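Side-chain contact in E3 19 kDa protein (Human adenovirus E serotype 4, PDB 5IRO), which probably binds and retains MHC class I heavy chains in the endoplasmic reticulum of infected cells, keeping them from the cell surface, and probably inhibits tapasin: residues Q45-T50 / L55-Q60. Sequence-based numbering, arbitrary orientation.
Sequences QYKNKT and LASTWQ
Tyr-46 lies along the strand bearing Ser-57 and Thr-58, turning the edge of its ring to them: Tyr-46 CD2 is 3.6 Å from Ser-57 CB, and Thr-58 O lies in the ring plane. With CG anti to the backbone N (chi1 171°), the phenol is carried to Trp-59; Tyr-46 OH lies at the indole edge, in its plane, 3.2 Å from Trp-59 CD1, and the two side chains cross at about a right angle. Lys-47 NZ donates a hydrogen bond of 2.8 Å to Thr-58 O, approaching 36° out of the carbonyl plane. The same ammonium is salt-bridged to Asp-63, its stronger partner. Lys-47 CG lies 3.7 Å above the Tyr-46 ring plane, displaced toward the rim, touching one face only partly. Lys-49, also extended, hydrogen-bonds Ala-56 O through NZ, modelled so close that the bond's details are doubtful. The Leu-55 methyls divide the work: CD2 packs 3.9 Å from Tyr-46 CB, while CD1 sits by Lys-49 O and Tyr-46 N, which share a weak backbone hydrogen bond. Within the loop, Gln-45 NE2 hydrogen-bonds Lys-47 O at 3.0 Å, well above the carbonyl plane. Farther out, Tyr-46 OH hydrogen-bonds Pro-64 O, Trp-59 NE1 hydrogen-bonds Asp-63 O, and Phe-87 meets both rings; an acidic side chain on the chain of another protein salt-bridges Lys-49. Within the adenovirus GP19K family region, the loop after strand 43-45 thus packs on strand 54-59; these strands edge two separate antiparallel sheets, pairing with strands 66-72 and 29-34 respectively.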
# COMPACT_ATOMS: atom_id res chain seq x y z
N GLN D 45 19.49 9.85 18.31
CA GLN D 45 19.65 10.91 17.33
C GLN D 45 20.55 10.41 16.21
O GLN D 45 21.54 9.73 16.46
CB GLN D 45 20.24 12.14 18.00
CG GLN D 45 20.84 13.18 17.07
CD GLN D 45 20.03 14.45 17.01
OE1 GLN D 45 19.29 14.77 17.95
NE2 GLN D 45 20.16 15.20 15.92
N TYR D 46 20.20 10.75 14.97
CA TYR D 46 20.96 10.29 13.82
C TYR D 46 21.54 11.48 13.05
O TYR D 46 22.74 11.75 13.14
CB TYR D 46 20.09 9.41 12.91
CG TYR D 46 20.71 9.06 11.57
CD1 TYR D 46 22.06 8.73 11.47
CD2 TYR D 46 19.95 9.06 10.41
CE1 TYR D 46 22.62 8.41 10.25
CE2 TYR D 46 20.50 8.74 9.19
CZ TYR D 46 21.84 8.42 9.12
OH TYR D 46 22.40 8.10 7.90
N LYS D 47 20.70 12.19 12.31
CA LYS D 47 21.16 13.38 11.61
C LYS D 47 20.82 14.64 12.40
O LYS D 47 21.57 15.06 13.29
CB LYS D 47 20.49 13.49 10.23
CG LYS D 47 20.97 12.47 9.20
CD LYS D 47 20.16 12.58 7.91
CE LYS D 47 20.58 11.53 6.89
NZ LYS D 47 19.63 11.45 5.74
N ASN D 48 19.68 15.22 12.07
CA ASN D 48 19.16 16.39 12.74
C ASN D 48 17.77 16.02 13.23
O ASN D 48 16.94 16.88 13.54
CB ASN D 48 19.11 17.58 11.78
CG ASN D 48 20.48 17.94 11.24
OD1 ASN D 48 21.50 17.74 11.91
ND2 ASN D 48 20.52 18.46 10.02
N LYS D 49 17.55 14.72 13.29
CA LYS D 49 16.27 14.15 13.68
C LYS D 49 16.47 13.36 14.96
O LYS D 49 17.38 12.54 15.07
CB LYS D 49 15.72 13.25 12.57
CG LYS D 49 14.52 12.40 12.98
CD LYS D 49 14.08 11.51 11.83
CE LYS D 49 12.84 10.71 12.19
NZ LYS D 49 12.30 9.97 11.02
N THR D 50 15.59 13.60 15.93
CA THR D 50 15.66 12.94 17.22
C THR D 50 14.36 12.18 17.38
O THR D 50 13.28 12.76 17.20
CB THR D 50 15.76 13.96 18.37
OG1 THR D 50 14.49 14.09 19.02
CG2 THR D 50 16.19 15.33 17.85
N LEU D 55 14.36 5.03 15.63
CA LEU D 55 14.48 6.11 14.65
C LEU D 55 14.43 5.55 13.24
O LEU D 55 14.90 4.44 12.99
CB LEU D 55 15.78 6.88 14.89
CG LEU D 55 15.93 8.31 14.37
CD1 LEU D 55 16.91 9.09 15.22
CD2 LEU D 55 16.38 8.32 12.92
N ALA D 56 13.83 6.30 12.32
CA ALA D 56 13.79 5.90 10.92
C ALA D 56 14.16 7.05 10.00
O ALA D 56 13.49 8.09 10.00
CB ALA D 56 12.42 5.35 10.56
N SER D 57 15.21 6.87 9.22
CA SER D 57 15.63 7.88 8.25
C SER D 57 16.11 7.26 6.95
O SER D 57 15.65 6.19 6.56
CB SER D 57 16.73 8.77 8.84
OG SER D 57 17.13 9.76 7.91
N THR D 58 17.05 7.93 6.30
CA THR D 58 17.62 7.44 5.05
C THR D 58 19.11 7.72 4.99
O THR D 58 19.60 8.65 5.64
CB THR D 58 16.98 8.10 3.83
OG1 THR D 58 15.73 8.70 4.20
CG2 THR D 58 16.77 7.09 2.71
N TRP D 59 19.84 6.92 4.22
CA TRP D 59 21.25 7.21 3.99
C TRP D 59 21.58 7.35 2.50
O TRP D 59 21.19 6.51 1.68
CB TRP D 59 22.16 6.18 4.65
CG TRP D 59 23.61 6.55 4.59
CD1 TRP D 59 24.31 7.30 5.49
CD2 TRP D 59 24.55 6.18 3.57
NE1 TRP D 59 25.62 7.42 5.09
CE2 TRP D 59 25.79 6.74 3.92
CE3 TRP D 59 24.45 5.42 2.40
CZ2 TRP D 59 26.93 6.57 3.14
CZ3 TRP D 59 25.59 5.25 1.62
CH2 TRP D 59 26.81 5.83 1.99
N GLN D 60 22.29 8.43 2.18
CA GLN D 60 22.83 8.66 0.84
C GLN D 60 24.27 9.14 1.02
O GLN D 60 24.63 9.56 2.12
CB GLN D 60 21.99 9.71 0.08
CG GLN D 60 22.13 11.14 0.58
CD GLN D 60 21.32 12.13 -0.24
OE1 GLN D 60 20.97 11.87 -1.39
NE2 GLN D 60 21.02 13.29 0.34